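Endo-beta-mannanase (PDB 7BOB) probably hydrolyses beta-1,4-linked mannosides as a trimeric exo-acting mannosidase of glycoside hydrolase family 5. Local coordinates at residues F59-G71 with L99-W113. Sequence-based numbering, arbitrary orientation.
Sequences FFVRWPDFEPRPG and LFVGWMSGGIFWPPW
Trp-63 is the big knob here: its indole drops into a hollow walled by Phe-100, Trp-110, Pro-111 and Trp-113. Pro-111 covers one face, with CG 3.5 Å from the centroid of the five-membered ring of Trp-63. On the opposite face Phe-100 meets the six-membered ring edge-on, planes 87° apart, its CE1 lying 3.8 Å from CZ3 of Trp-63. Trp-110 presses CZ3 against the indole rim, while Trp-113 turns its own edge toward Trp-63 in an offset T-shaped pair. With CG anti to the backbone N (chi1 -164°), the Trp-63 ring swings into this hollow and its NE1 bonds to Glu-67 OE1 at 3.0 Å. Swapping this indole for an alanine is likely to open a gap between Pro-111 and Phe-100 and leave Glu-67 OE1 without its N-H partner.

Trp-113 fills the next hollow, between Pro-70 over one face and CB of Pro-111 over the other; its NE1 gives a 2.9 Å bond to Glu-67 O. Pro-64 lies against the backbone of Phe-109 and Trp-110, its CD 3.2 Å from Phe-109 O. CG, CD and NH1 of Arg-62 lie against Phe-109, while its guanidinium grips Asp-65 side-on. The backbones are tied where Trp-63 N bonds at 3.0 Å to Val-101 O, the carbonyl of the cis peptide between Val-101 and Gly-102. At the far end, the bent chain of Met-104 sets CE over the centre of the Phe-60 ring, a CH-pi contact 5° off the normal.

The contact packs the C-terminal end of strand 56-62 and helix 63-66 against the end of neighbouring parallel strand 94-101 and the chain that follows through hairpin 103-104/107-108, in the (beta/alpha)8 barrel. Helix 124-141 supplies Tyr-133, stacked on Trp-63, and Arg-129, salt-bridged to Glu-67; helix 33-36 touches Arg-62, and helix 75-89 packs on Phe-66.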
loop_
_atom_site.group_PDB
_atom_site.type_symbol
_atom_site.label_atom_id
_atom_site.label_comp_id
_atom_site.label_asym_id
_atom_site.label_seq_id
_atom_site.Cartn_x
_atom_site.Cartn_y
_atom_site.Cartn_z
ATOM N N PHE A 59 -24.944 10.717 -26.327
ATOM C CA PHE A 59 -24.616 12.022 -25.789
ATOM C C PHE A 59 -24.964 12.050 -24.304
ATOM O O PHE A 59 -25.643 11.160 -23.781
ATOM C CB PHE A 59 -25.308 13.138 -26.587
ATOM C CG PHE A 59 -26.808 13.150 -26.474
ATOM C CD1 PHE A 59 -27.600 12.757 -27.543
ATOM C CD2 PHE A 59 -27.436 13.607 -25.324
ATOM C CE1 PHE A 59 -28.977 12.785 -27.463
ATOM C CE2 PHE A 59 -28.835 13.638 -25.239
ATOM C CZ PHE A 59 -29.594 13.219 -26.302
ATOM N N PHE A 60 -24.506 13.089 -23.620
ATOM C CA PHE A 60 -24.422 13.058 -22.170
ATOM C C PHE A 60 -25.223 14.192 -21.558
ATOM O O PHE A 60 -24.990 15.369 -21.861
ATOM C CB PHE A 60 -22.953 13.100 -21.760
ATOM C CG PHE A 60 -22.141 12.121 -22.518
ATOM C CD1 PHE A 60 -22.176 10.779 -22.183
ATOM C CD2 PHE A 60 -21.429 12.513 -23.644
ATOM C CE1 PHE A 60 -21.442 9.837 -22.917
ATOM C CE2 PHE A 60 -20.715 11.595 -24.378
ATOM C CZ PHE A 60 -20.726 10.252 -24.019
ATOM N N VAL A 61 -26.175 13.827 -20.705
ATOM C CA VAL A 61 -26.974 14.790 -19.960
ATOM C C VAL A 61 -26.163 15.149 -18.721
ATOM O O VAL A 61 -26.176 14.422 -17.723
ATOM C CB VAL A 61 -28.358 14.203 -19.628
ATOM C CG1 VAL A 61 -29.239 15.215 -18.917
ATOM C CG2 VAL A 61 -29.045 13.725 -20.918
ATOM N N ARG A 62 -25.388 16.228 -18.799
ATOM C CA ARG A 62 -24.485 16.573 -17.704
ATOM C C ARG A 62 -25.303 17.115 -16.531
ATOM O O ARG A 62 -25.891 18.205 -16.617
ATOM C CB ARG A 62 -23.426 17.568 -18.166
ATOM C CG ARG A 62 -22.211 17.578 -17.258
ATOM C CD ARG A 62 -21.090 18.469 -17.788
ATOM N NE ARG A 62 -21.493 19.872 -17.868
ATOM C CZ ARG A 62 -20.635 20.881 -17.955
ATOM N NH1 ARG A 62 -19.328 20.645 -17.962
ATOM N NH2 ARG A 62 -21.073 22.125 -18.013
ATOM N N TRP A 63 -25.341 16.334 -15.444
ATOM C CA TRP A 63 -26.198 16.586 -14.284
ATOM C C TRP A 63 -26.100 17.999 -13.717
ATOM O O TRP A 63 -27.154 18.607 -13.480
ATOM C CB TRP A 63 -25.885 15.555 -13.192
ATOM C CG TRP A 63 -26.921 15.439 -12.122
ATOM C CD1 TRP A 63 -28.080 16.151 -12.013
ATOM C CD2 TRP A 63 -26.896 14.538 -11.003
ATOM N NE1 TRP A 63 -28.774 15.756 -10.893
ATOM C CE2 TRP A 63 -28.067 14.768 -10.256
ATOM C CE3 TRP A 63 -25.990 13.568 -10.558
ATOM C CZ2 TRP A 63 -28.369 14.055 -9.098
ATOM C CZ3 TRP A 63 -26.287 12.865 -9.403
ATOM C CH2 TRP A 63 -27.474 13.116 -8.687
ATOM N N PRO A 64 -24.913 18.568 -13.448
ATOM C CA PRO A 64 -24.885 19.955 -12.944
ATOM C C PRO A 64 -25.622 20.922 -13.846
ATOM O O PRO A 64 -26.280 21.847 -13.345
ATOM C CB PRO A 64 -23.391 20.287 -12.884
ATOM C CG PRO A 64 -22.716 19.228 -13.773
ATOM C CD PRO A 64 -23.551 18.009 -13.566
ATOM N N ASP A 65 -25.537 20.732 -15.167
ATOM C CA ASP A 65 -26.225 21.640 -16.077
ATOM C C ASP A 65 -27.725 21.601 -15.843
ATOM O O ASP A 65 -28.401 22.636 -15.905
ATOM C CB ASP A 65 -25.913 21.268 -17.532
ATOM C CG ASP A 65 -24.464 21.521 -17.921
ATOM O OD1 ASP A 65 -23.886 22.556 -17.538
ATOM O OD2 ASP A 65 -23.907 20.684 -18.654
ATOM N N PHE A 66 -28.262 20.417 -15.555
ATOM C CA PHE A 66 -29.707 20.216 -15.558
ATOM C C PHE A 66 -30.339 20.374 -14.177
ATOM O O PHE A 66 -31.547 20.625 -14.093
ATOM C CB PHE A 66 -30.051 18.829 -16.122
ATOM C CG PHE A 66 -29.984 18.738 -17.633
ATOM C CD1 PHE A 66 -28.759 18.601 -18.285
ATOM C CD2 PHE A 66 -31.155 18.790 -18.410
ATOM C CE1 PHE A 66 -28.688 18.514 -19.686
ATOM C CE2 PHE A 66 -31.091 18.706 -19.811
ATOM C CZ PHE A 66 -29.861 18.573 -20.452
ATOM N N GLU A 67 -29.573 20.236 -13.098
ATOM C CA GLU A 67 -30.077 20.457 -11.741
ATOM C C GLU A 67 -29.091 21.322 -10.968
ATOM O O GLU A 67 -28.409 20.842 -10.056
ATOM C CB GLU A 67 -30.324 19.135 -11.015
ATOM C CG GLU A 67 -31.275 19.287 -9.844
ATOM C CD GLU A 67 -31.496 18.002 -9.094
ATOM O OE1 GLU A 67 -31.181 16.926 -9.638
ATOM O OE2 GLU A 67 -31.979 18.069 -7.948
ATOM N N PRO A 68 -28.988 22.609 -11.318
ATOM C CA PRO A 68 -28.011 23.478 -10.644
ATOM C C PRO A 68 -28.299 23.698 -9.169
ATOM O O PRO A 68 -27.374 24.047 -8.425
ATOM C CB PRO A 68 -28.107 24.793 -11.427
ATOM C CG PRO A 68 -29.453 24.740 -12.084
ATOM C CD PRO A 68 -29.685 23.304 -12.411
ATOM N N ARG A 69 -29.536 23.517 -8.724
ATOM C CA ARG A 69 -29.883 23.593 -7.315
ATOM C C ARG A 69 -30.775 22.402 -6.998
ATOM O O ARG A 69 -31.429 21.869 -7.897
ATOM C CB ARG A 69 -30.597 24.924 -6.971
ATOM C CG ARG A 69 -29.671 26.154 -7.033
ATOM C CD ARG A 69 -30.441 27.492 -7.171
ATOM N NE ARG A 69 -31.569 27.388 -8.103
ATOM C CZ ARG A 69 -31.467 27.472 -9.435
ATOM N NH1 ARG A 69 -30.276 27.675 -10.001
ATOM N NH2 ARG A 69 -32.548 27.350 -10.206
ATOM N N PRO A 70 -30.796 21.938 -5.751
ATOM C CA PRO A 70 -31.492 20.667 -5.467
ATOM C C PRO A 70 -32.975 20.775 -5.785
ATOM O O PRO A 70 -33.679 21.636 -5.258
ATOM C CB PRO A 70 -31.241 20.441 -3.968
ATOM C CG PRO A 70 -30.127 21.387 -3.603
ATOM C CD PRO A 70 -30.189 22.535 -4.546
ATOM N N GLY A 71 -33.446 19.895 -6.664
ATOM C CA GLY A 71 -34.846 19.861 -7.052
ATOM C C GLY A 71 -35.291 20.934 -8.025
ATOM O O GLY A 71 -36.458 20.935 -8.432
ATOM N N LEU A 99 -27.303 9.562 -18.495
ATOM C CA LEU A 99 -27.876 10.387 -17.425
ATOM C C LEU A 99 -26.833 10.822 -16.400
ATOM O O LEU A 99 -26.629 12.023 -16.175
ATOM C CB LEU A 99 -29.008 9.627 -16.718
ATOM C CG LEU A 99 -30.130 9.131 -17.647
ATOM C CD1 LEU A 99 -31.389 8.738 -16.877
ATOM C CD2 LEU A 99 -30.477 10.165 -18.721
ATOM N N PHE A 100 -26.186 9.854 -15.741
ATOM C CA PHE A 100 -25.374 10.135 -14.560
ATOM C C PHE A 100 -23.956 10.447 -15.018
ATOM O O PHE A 100 -23.075 9.592 -15.086
ATOM C CB PHE A 100 -25.449 8.975 -13.575
ATOM C CG PHE A 100 -26.721 8.968 -12.765
ATOM C CD1 PHE A 100 -26.894 9.856 -11.711
ATOM C CD2 PHE A 100 -27.755 8.101 -13.077
ATOM C CE1 PHE A 100 -28.080 9.869 -10.974
ATOM C CE2 PHE A 100 -28.941 8.099 -12.343
ATOM C CZ PHE A 100 -29.112 8.983 -11.302
ATOM N N VAL A 101 -23.763 11.710 -15.382
ATOM C CA VAL A 101 -22.513 12.222 -15.929
ATOM C C VAL A 101 -22.256 13.558 -15.240
ATOM O O VAL A 101 -22.956 14.536 -15.516
ATOM C CB VAL A 101 -22.581 12.415 -17.455
ATOM C CG1 VAL A 101 -21.252 12.882 -17.991
ATOM C CG2 VAL A 101 -23.018 11.126 -18.166
ATOM N N GLY A 102 -21.272 13.605 -14.341
ATOM C CA GLY A 102 -20.469 12.451 -13.981
ATOM C C GLY A 102 -19.066 12.449 -14.568
ATOM O O GLY A 102 -18.488 13.504 -14.848
ATOM N N TRP A 103 -18.538 11.242 -14.749
ATOM C CA TRP A 103 -17.190 11.036 -15.271
ATOM C C TRP A 103 -17.138 11.338 -16.762
ATOM O O TRP A 103 -17.978 10.849 -17.522
ATOM C CB TRP A 103 -16.796 9.587 -15.025
ATOM C CG TRP A 103 -15.398 9.182 -15.443
ATOM C CD1 TRP A 103 -14.997 8.776 -16.684
ATOM C CD2 TRP A 103 -14.245 9.089 -14.597
ATOM N NE1 TRP A 103 -13.665 8.452 -16.671
ATOM C CE2 TRP A 103 -13.175 8.632 -15.403
ATOM C CE3 TRP A 103 -14.009 9.357 -13.240
ATOM C CZ2 TRP A 103 -11.882 8.438 -14.898
ATOM C CZ3 TRP A 103 -12.719 9.159 -12.731
ATOM C CH2 TRP A 103 -11.674 8.697 -13.564
ATOM N N MET A 104 -16.147 12.125 -17.192
ATOM C CA MET A 104 -16.089 12.536 -18.597
ATOM C C MET A 104 -14.713 13.102 -18.936
ATOM O O MET A 104 -14.364 14.199 -18.470
ATOM C CB MET A 104 -17.184 13.569 -18.884
ATOM C CG MET A 104 -17.199 14.028 -20.329
ATOM S SD MET A 104 -17.275 12.621 -21.504
ATOM C CE MET A 104 -18.783 11.790 -20.981
ATOM N N SER A 105 -13.938 12.351 -19.737
ATOM C CA SER A 105 -12.682 12.813 -20.352
ATOM C C SER A 105 -11.641 13.299 -19.339
ATOM O O SER A 105 -10.862 14.219 -19.627
ATOM C CB SER A 105 -12.960 13.927 -21.347
ATOM O OG SER A 105 -13.898 13.476 -22.268
ATOM N N GLY A 106 -11.600 12.698 -18.151
ATOM C CA GLY A 106 -10.635 13.092 -17.150
ATOM C C GLY A 106 -11.147 14.098 -16.145
ATOM O O GLY A 106 -10.427 14.417 -15.190
ATOM N N GLY A 107 -12.366 14.618 -16.326
ATOM C CA GLY A 107 -13.006 15.452 -15.335
ATOM C C GLY A 107 -14.178 14.729 -14.691
ATOM O O GLY A 107 -14.638 13.676 -15.151
ATOM N N ILE A 108 -14.674 15.328 -13.611
ATOM C CA ILE A 108 -15.856 14.844 -12.909
ATOM C C ILE A 108 -16.756 16.040 -12.655
ATOM O O ILE A 108 -16.317 17.046 -12.080
ATOM C CB ILE A 108 -15.514 14.122 -11.594
ATOM C CG1 ILE A 108 -14.509 12.980 -11.849
ATOM C CG2 ILE A 108 -16.775 13.559 -10.976
ATOM C CD1 ILE A 108 -14.255 12.069 -10.647
ATOM N N PHE A 109 -18.014 15.927 -13.077
ATOM C CA PHE A 109 -18.928 17.064 -13.189
ATOM C C PHE A 109 -20.183 16.705 -12.411
ATOM O O PHE A 109 -21.077 16.039 -12.940
ATOM C CB PHE A 109 -19.240 17.367 -14.658
ATOM C CG PHE A 109 -18.022 17.723 -15.456
ATOM C CD1 PHE A 109 -17.543 19.024 -15.466
ATOM C CD2 PHE A 109 -17.312 16.748 -16.138
ATOM C CE1 PHE A 109 -16.406 19.352 -16.181
ATOM C CE2 PHE A 109 -16.167 17.068 -16.850
ATOM C CZ PHE A 109 -15.715 18.377 -16.874
ATOM N N TRP A 110 -20.242 17.131 -11.168
ATOM C CA TRP A 110 -21.366 16.870 -10.297
ATOM C C TRP A 110 -22.097 18.173 -9.981
ATOM O O TRP A 110 -21.551 19.271 -10.158
ATOM C CB TRP A 110 -20.903 16.209 -8.985
ATOM C CG TRP A 110 -20.404 14.787 -9.085
ATOM C CD1 TRP A 110 -19.281 14.279 -8.482
ATOM C CD2 TRP A 110 -21.007 13.685 -9.799
ATOM N NE1 TRP A 110 -19.150 12.941 -8.776
ATOM C CE2 TRP A 110 -20.191 12.553 -9.586
ATOM C CE3 TRP A 110 -22.156 13.545 -10.587
ATOM C CZ2 TRP A 110 -20.487 11.295 -10.139
ATOM C CZ3 TRP A 110 -22.447 12.294 -11.138
ATOM C CH2 TRP A 110 -21.611 11.189 -10.909
ATOM N N PRO A 111 -23.347 18.095 -9.533
ATOM C CA PRO A 111 -24.043 19.319 -9.126
ATOM C C PRO A 111 -23.332 19.971 -7.965
ATOM O O PRO A 111 -22.707 19.286 -7.129
ATOM C CB PRO A 111 -25.441 18.818 -8.732
ATOM C CG PRO A 111 -25.643 17.578 -9.588
ATOM C CD PRO A 111 -24.248 16.929 -9.630
ATOM N N PRO A 112 -23.356 21.304 -7.883
ATOM C CA PRO A 112 -22.613 21.985 -6.806
ATOM C C PRO A 112 -23.099 21.630 -5.410
ATOM O O PRO A 112 -22.311 21.711 -4.462
ATOM C CB PRO A 112 -22.813 23.474 -7.117
ATOM C CG PRO A 112 -23.981 23.547 -8.060
ATOM C CD PRO A 112 -23.980 22.251 -8.824
ATOM N N TRP A 113 -24.354 21.199 -5.261
ATOM C CA TRP A 113 -24.904 20.833 -3.963
ATOM C C TRP A 113 -24.501 19.438 -3.499
ATOM O O TRP A 113 -24.940 19.006 -2.424
ATOM C CB TRP A 113 -26.426 20.938 -3.992
ATOM C CG TRP A 113 -27.058 20.412 -5.241
ATOM C CD1 TRP A 113 -27.397 21.129 -6.364
ATOM C CD2 TRP A 113 -27.460 19.058 -5.496
ATOM N NE1 TRP A 113 -27.995 20.311 -7.282
ATOM C CE2 TRP A 113 -28.044 19.032 -6.780
ATOM C CE3 TRP A 113 -27.402 17.874 -4.758
ATOM C CZ2 TRP A 113 -28.541 17.858 -7.352
ATOM C CZ3 TRP A 113 -27.910 16.714 -5.325
ATOM C CH2 TRP A 113 -28.467 16.715 -6.611
#